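Local coordinates for DnaJ homolog subfamily C member 3 (PDB 3IEG), which acts in the unfolded protein response as an endoplasmic reticulum co-chaperone that binds misfolded proteins through its TPR repeats and also inhibits eIF2-alpha kinase activity, at residues H6-L9 against G10-L13; N101-E104 against Q105-K108; M120-L123 against R124-L128. All coordinates share one frame; numbering follows the deposited sequence.

Interaction 1: residues H6-L9 against G10-L13; sequences HLEL and GKKL
The flat carboxylate of Glu8 meets Lys11 and Lys12, one at each oxygen, and neither ammonium lies over a face of the group. Lys12 NZ donates to Glu8 OE2 at 2.9 Å and uses the anti lone pair, on the side away from the other oxygen. Glu8 OE1 faces Lys11 NZ across 3.9 Å, a long salt bridge. Glu8 can serve both because its CG is anti to the backbone N (chi1 178°) and the chain then bends, which carries the carboxylate toward the next turn. The three charges form a small network one turn long. On another side of the helix, Leu9 CD1 packs against Leu13 CD1 at 3.8 Å. This leucine pair also touches helix 19-32, at Gln25. The backbone is regular between them, with Leu13 N bonded to Leu9 O at 2.8 Å. Gly10 N bonds to His6 O at 3.1 Å. Gly10 is buried, while Leu7 beside it in the helix packs on Ile38 and Arg42 of helix 37-50. A leucine followed by a small residue, as in Leu9-Gly10, is part of the consensus of the first helix of a tetratricopeptide repeat, here TPR 1.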
loop_
_atom_site.group_PDB
_atom_site.type_symbol
_atom_site.label_atom_id
_atom_site.label_comp_id
_atom_site.label_asym_id
_atom_site.label_seq_id
_atom_site.Cartn_x
_atom_site.Cartn_y
_atom_site.Cartn_z
ATOM N N HIS A 6 39.797 -14.163 17.322
ATOM C CA HIS A 6 38.674 -13.728 16.502
ATOM C C HIS A 6 38.060 -12.440 17.053
ATOM O O HIS A 6 37.719 -11.532 16.294
ATOM C CB HIS A 6 37.608 -14.817 16.399
ATOM C CG HIS A 6 37.950 -15.915 15.441
ATOM N ND1 HIS A 6 38.213 -15.686 14.108
ATOM C CD2 HIS A 6 38.040 -17.256 15.616
ATOM C CE1 HIS A 6 38.467 -16.835 13.505
ATOM N NE2 HIS A 6 38.369 -17.804 14.398
ATOM N N LEU A 7 37.941 -12.363 18.374
ATOM C CA LEU A 7 37.366 -11.195 19.020
ATOM C C LEU A 7 38.182 -9.952 18.742
ATOM O O LEU A 7 37.640 -8.920 18.351
ATOM C CB LEU A 7 37.226 -11.417 20.521
ATOM C CG LEU A 7 36.035 -12.270 20.951
ATOM C CD1 LEU A 7 36.161 -12.665 22.416
ATOM C CD2 LEU A 7 34.711 -11.545 20.682
ATOM N N GLU A 8 39.491 -10.076 18.926
ATOM C CA GLU A 8 40.434 -8.978 18.751
ATOM C C GLU A 8 40.429 -8.438 17.314
ATOM O O GLU A 8 40.320 -7.222 17.098
ATOM C CB GLU A 8 41.835 -9.433 19.199
ATOM C CG GLU A 8 42.968 -8.410 19.025
ATOM C CD GLU A 8 42.636 -7.015 19.569
ATOM O OE1 GLU A 8 41.845 -6.888 20.545
ATOM O OE2 GLU A 8 43.188 -6.043 19.006
ATOM N N LEU A 9 40.524 -9.351 16.345
ATOM C CA LEU A 9 40.469 -9.000 14.926
ATOM C C LEU A 9 39.182 -8.239 14.569
ATOM O O LEU A 9 39.233 -7.171 13.944
ATOM C CB LEU A 9 40.597 -10.263 14.065
ATOM C CG LEU A 9 41.676 -10.352 12.969
ATOM C CD1 LEU A 9 41.495 -9.321 11.827
ATOM C CD2 LEU A 9 43.097 -10.257 13.571
ATOM N N GLY A 10 38.040 -8.788 14.981
ATOM C CA GLY A 10 36.743 -8.167 14.766
ATOM C C GLY A 10 36.664 -6.732 15.257
ATOM O O GLY A 10 36.102 -5.875 14.573
ATOM N N LYS A 11 37.226 -6.477 16.438
ATOM C CA LYS A 11 37.278 -5.136 17.012
ATOM C C LYS A 11 38.046 -4.179 16.099
ATOM O O LYS A 11 37.577 -3.069 15.822
ATOM C CB LYS A 11 37.887 -5.190 18.421
ATOM C CG LYS A 11 38.374 -3.856 18.999
ATOM C CD LYS A 11 38.079 -3.764 20.503
ATOM C CE LYS A 11 39.013 -2.779 21.236
ATOM N NZ LYS A 11 40.389 -3.344 21.450
ATOM N N LYS A 12 39.214 -4.626 15.623
ATOM C CA LYS A 12 40.012 -3.871 14.649
ATOM C C LYS A 12 39.197 -3.613 13.387
ATOM O O LYS A 12 39.053 -2.461 12.956
ATOM C CB LYS A 12 41.297 -4.620 14.287
ATOM C CG LYS A 12 42.402 -4.570 15.334
ATOM C CD LYS A 12 43.616 -5.381 14.850
ATOM C CE LYS A 12 44.940 -4.908 15.481
ATOM N NZ LYS A 12 45.020 -5.236 16.952
ATOM N N LEU A 13 38.649 -4.687 12.815
ATOM C CA LEU A 13 37.834 -4.589 11.607
ATOM C C LEU A 13 36.641 -3.660 11.794
ATOM O O LEU A 13 36.360 -2.839 10.924
ATOM C CB LEU A 13 37.390 -5.979 11.130
ATOM C CG LEU A 13 38.505 -6.855 10.542
ATOM C CD1 LEU A 13 38.074 -8.312 10.393
ATOM C CD2 LEU A 13 39.030 -6.299 9.208
#

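Interaction 2: residues N101-E104 against Q105-K108; sequences NPSE and QEEK
A capping box starts the long helix 104-132, and Ser103 and Glu106 form it. Ser103 is the N-cap. Ser103 OG sits between the backbone N and the carbonyl carbon (chi1 71°), where it accepts from Glu106 N at 3.2 Å in a nearly straight bond of 169°. The return bond runs from Ser103 N to Glu106 OE1 at 3.1 Å. It meets the oxygen on the anti side, somewhat out of the carboxylate plane. The two bonds hold serine and glutamate to each other. Each gives a partner to a backbone N-H at the start of the helix, where the usual i to i-4 carbonyl bonding is not yet established. The carboxylate end has company beyond the cap: Glu106 OE1 also has a weak hydrogen bond with Thr71 OG1, and the side chain touches Ala72 and Leu75. This ties the cap to helix 71-84. Pro102, at the place near the end of TPR 3 where these repeats commonly carry proline, lays its ring against the first turn. Pro102 CB is 3.9 Å from Glu106 CB. The outer corner of the ring reaches the next residue, with Pro102 CG 3.7 Å from Glu107 CB.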
loop_
_atom_site.group_PDB
_atom_site.type_symbol
_atom_site.label_atom_id
_atom_site.label_comp_id
_atom_site.label_asym_id
_atom_site.label_seq_id
_atom_site.Cartn_x
_atom_site.Cartn_y
_atom_site.Cartn_z
ATOM N N ASN A 101 23.542 0.172 37.761
ATOM C CA ASN A 101 24.686 1.094 37.770
ATOM C C ASN A 101 25.098 1.556 36.372
ATOM O O ASN A 101 26.158 1.179 35.874
ATOM C CB ASN A 101 25.882 0.501 38.530
ATOM C CG ASN A 101 25.469 -0.199 39.799
ATOM O OD1 ASN A 101 25.186 0.438 40.810
ATOM N ND2 ASN A 101 25.428 -1.526 39.753
ATOM N N PRO A 102 24.250 2.370 35.729
ATOM C CA PRO A 102 24.564 2.847 34.394
ATOM C C PRO A 102 25.719 3.812 34.442
ATOM O O PRO A 102 25.928 4.461 35.465
ATOM C CB PRO A 102 23.301 3.608 33.997
ATOM C CG PRO A 102 22.727 4.055 35.289
ATOM C CD PRO A 102 22.962 2.896 36.206
ATOM N N SER A 103 26.466 3.896 33.347
ATOM C CA SER A 103 27.445 4.951 33.201
ATOM C C SER A 103 26.619 6.208 33.087
ATOM O O SER A 103 25.419 6.141 32.837
ATOM C CB SER A 103 28.278 4.749 31.938
ATOM O OG SER A 103 27.497 4.994 30.784
ATOM N N GLU A 104 27.257 7.352 33.273
ATOM C CA GLU A 104 26.575 8.629 33.145
ATOM C C GLU A 104 25.786 8.738 31.832
ATOM O O GLU A 104 24.616 9.109 31.838
ATOM C CB GLU A 104 27.580 9.767 33.274
ATOM C CG GLU A 104 26.983 11.123 33.016
ATOM C CD GLU A 104 27.925 12.245 33.343
ATOM O OE1 GLU A 104 29.162 12.032 33.289
ATOM O OE2 GLU A 104 27.420 13.345 33.656
ATOM N N GLN A 105 26.436 8.402 30.721
ATOM C CA GLN A 105 25.829 8.484 29.386
ATOM C C GLN A 105 24.606 7.575 29.248
ATOM O O GLN A 105 23.563 7.999 28.757
ATOM C CB GLN A 105 26.872 8.145 28.310
ATOM C CG GLN A 105 26.343 8.099 26.875
ATOM C CD GLN A 105 25.630 9.382 26.469
ATOM O OE1 GLN A 105 25.948 10.477 26.962
ATOM N NE2 GLN A 105 24.651 9.253 25.576
ATOM N N GLU A 106 24.755 6.329 29.689
ATOM C CA GLU A 106 23.660 5.376 29.749
ATOM C C GLU A 106 22.498 5.851 30.628
ATOM O O GLU A 106 21.337 5.677 30.264
ATOM C CB GLU A 106 24.174 4.016 30.215
ATOM C CG GLU A 106 24.886 3.275 29.122
ATOM C CD GLU A 106 25.792 2.180 29.618
ATOM O OE1 GLU A 106 26.055 2.080 30.833
ATOM O OE2 GLU A 106 26.250 1.407 28.765
ATOM N N GLU A 107 22.809 6.458 31.768
ATOM C CA GLU A 107 21.773 7.008 32.643
ATOM C C GLU A 107 20.936 8.095 31.941
ATOM O O GLU A 107 19.713 8.041 31.998
ATOM C CB GLU A 107 22.362 7.515 33.974
ATOM C CG GLU A 107 21.311 8.005 34.993
ATOM C CD GLU A 107 21.908 8.542 36.288
ATOM O OE1 GLU A 107 23.149 8.508 36.461
ATOM O OE2 GLU A 107 21.126 8.998 37.150
ATOM N N LYS A 108 21.588 9.051 31.274
ATOM C CA LYS A 108 20.874 10.133 30.574
ATOM C C LYS A 108 20.024 9.616 29.412
ATOM O O LYS A 108 18.888 10.058 29.235
ATOM C CB LYS A 108 21.827 11.248 30.084
ATOM C CG LYS A 108 21.077 12.458 29.444
ATOM C CD LYS A 108 21.985 13.616 28.974
ATOM C CE LYS A 108 22.185 14.682 30.079
ATOM N NZ LYS A 108 23.269 14.314 31.059
#

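Interaction 3: residues M120-L123 against R124-L128; sequences MQRL and RSQAL
Arg122 and Gln126 come together through their torsions. Arg122 CG is anti to the backbone N (chi1 176°), and bends at chi2 (-95°) and chi3 turn the guanidinium forward along the helix. Gln126 has CG beside its own backbone N and runs extended, bringing its amide to the same place. The two flat groups stack, their planes only 5° apart. Gln126 NE2 lies over one face of the guanidinium, 3.5 Å from Arg122 CZ. The amide oxygen sits farther back over the arginine chain, with Gln126 OE1 3.6 Å from Arg122 NE. Gln126 also touches Leu123, and it reaches Phe142 on helix 136-149. Met120, a selenomethionine, and Leu123 both pack on Ile146 of that helix, which belongs to the same repeat, TPR 4. On another side of the turn, a water donates to Gln121 O at 2.9 Å and pairs with Ser125 OG at 3.2 Å. The direct backbone bond there, from Ser125 N to Gln121 O, is weak at 3.5 Å. The water thus gives this carbonyl a second partner. In the stack, Arg122 NH1 and Gln126 NE2 are both donors and do not bond to each other. The contact is face-to-face packing, which as such does not use up the N-H groups of either side chain.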
loop_
_atom_site.group_PDB
_atom_site.type_symbol
_atom_site.label_atom_id
_atom_site.label_comp_id
_atom_site.label_asym_id
_atom_site.label_seq_id
_atom_site.Cartn_x
_atom_site.Cartn_y
_atom_site.Cartn_z
HETATM N N MSE A 120 4.440 8.162 24.485
HETATM C CA MSE A 120 3.875 7.175 23.560
HETATM C C MSE A 120 2.781 6.354 24.213
HETATM O O MSE A 120 1.765 6.048 23.584
HETATM C CB MSE A 120 4.964 6.233 23.024
HETATM C CG MSE A 120 6.114 6.950 22.376
HETATM SE SE MSE A 120 5.504 8.118 20.941
HETATM C CE MSE A 120 5.453 6.731 19.624
ATOM N N GLN A 121 3.007 6.009 25.477
ATOM C CA GLN A 121 2.107 5.177 26.254
ATOM C C GLN A 121 0.763 5.900 26.472
ATOM O O GLN A 121 -0.302 5.288 26.437
ATOM C CB GLN A 121 2.786 4.814 27.581
ATOM C CG GLN A 121 2.175 3.639 28.303
ATOM C CD GLN A 121 2.653 2.299 27.792
ATOM O OE1 GLN A 121 3.664 1.777 28.259
ATOM N NE2 GLN A 121 1.904 1.713 26.855
ATOM N N ARG A 122 0.846 7.211 26.668
ATOM C CA ARG A 122 -0.297 8.090 26.842
ATOM C C ARG A 122 -1.016 8.299 25.511
ATOM O O ARG A 122 -2.243 8.310 25.457
ATOM C CB ARG A 122 0.210 9.418 27.417
ATOM C CG ARG A 122 -0.811 10.527 27.604
ATOM C CD ARG A 122 -0.880 11.517 26.418
ATOM N NE ARG A 122 -1.222 12.875 26.861
ATOM C CZ ARG A 122 -2.377 13.238 27.433
ATOM N NH1 ARG A 122 -3.351 12.354 27.652
ATOM N NH2 ARG A 122 -2.555 14.505 27.797
ATOM N N LEU A 123 -0.241 8.469 24.443
ATOM C CA LEU A 123 -0.779 8.668 23.100
ATOM C C LEU A 123 -1.468 7.413 22.564
ATOM O O LEU A 123 -2.431 7.497 21.811
ATOM C CB LEU A 123 0.326 9.106 22.136
ATOM C CG LEU A 123 0.724 10.578 22.023
ATOM C CD1 LEU A 123 1.970 10.700 21.163
ATOM C CD2 LEU A 123 -0.410 11.433 21.451
ATOM N N ARG A 124 -0.959 6.251 22.955
ATOM C CA ARG A 124 -1.542 4.986 22.548
ATOM C C ARG A 124 -2.964 4.846 23.113
ATOM O O ARG A 124 -3.884 4.509 22.383
ATOM C CB ARG A 124 -0.647 3.837 22.991
ATOM C CG ARG A 124 -0.910 2.578 22.283
ATOM C CD ARG A 124 0.114 1.539 22.655
ATOM N NE ARG A 124 -0.010 0.382 21.774
ATOM C CZ ARG A 124 -0.749 -0.678 22.058
ATOM N NH1 ARG A 124 -1.404 -0.731 23.201
ATOM N NH2 ARG A 124 -0.846 -1.669 21.204
ATOM N N SER A 125 -3.135 5.127 24.404
ATOM C CA SER A 125 -4.463 5.141 25.037
ATOM C C SER A 125 -5.431 6.064 24.301
ATOM O O SER A 125 -6.534 5.655 23.968
ATOM C CB SER A 125 -4.366 5.559 26.502
ATOM O OG SER A 125 -3.746 4.542 27.254
ATOM N N GLN A 126 -5.000 7.297 24.037
ATOM C CA GLN A 126 -5.788 8.265 23.296
ATOM C C GLN A 126 -6.155 7.799 21.879
ATOM O O GLN A 126 -7.259 8.070 21.397
ATOM C CB GLN A 126 -5.042 9.582 23.234
ATOM C CG GLN A 126 -4.813 10.212 24.605
ATOM C CD GLN A 126 -4.155 11.571 24.507
ATOM O OE1 GLN A 126 -3.062 11.708 23.950
ATOM N NE2 GLN A 126 -4.822 12.589 25.033
ATOM N N ALA A 127 -5.227 7.106 21.220
ATOM C CA ALA A 127 -5.448 6.567 19.889
ATOM C C ALA A 127 -6.463 5.429 19.926
ATOM O O ALA A 127 -7.424 5.448 19.168
ATOM C CB ALA A 127 -4.130 6.094 19.274
ATOM N N LEU A 128 -6.242 4.445 20.798
ATOM C CA LEU A 128 -7.150 3.312 20.943
ATOM C C LEU A 128 -8.513 3.763 21.429
ATOM O O LEU A 128 -9.536 3.236 20.987
ATOM C CB LEU A 128 -6.604 2.281 21.919
ATOM C CG LEU A 128 -5.293 1.596 21.576
ATOM C CD1 LEU A 128 -5.012 0.478 22.573
ATOM C CD2 LEU A 128 -5.325 1.072 20.162
HETATM O O HOH W 1 -1.416 5.642 29.102
#

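The three contacts come in series along the chain, each within a single helix or at its start. Interaction 1 lies on helix 2-15, in TPR 1 near the N-terminus. Interactions 2 and 3 share helix 104-132: interaction 2 caps its start, where TPR 3 ends, and interaction 3 lies farther along it in TPR 4. The long helix carries the chain from TPR 3 into TPR 4. Their centres are about 28 Å apart. Interactions 1 and 2 have centres about 26 Å apart and nearest atoms about 15 Å apart, while 1 and 3 are about 44 Å apart between centres. None touches another. Interaction 1 lies in the first of the two repeats whose groove binds misfolded proteins.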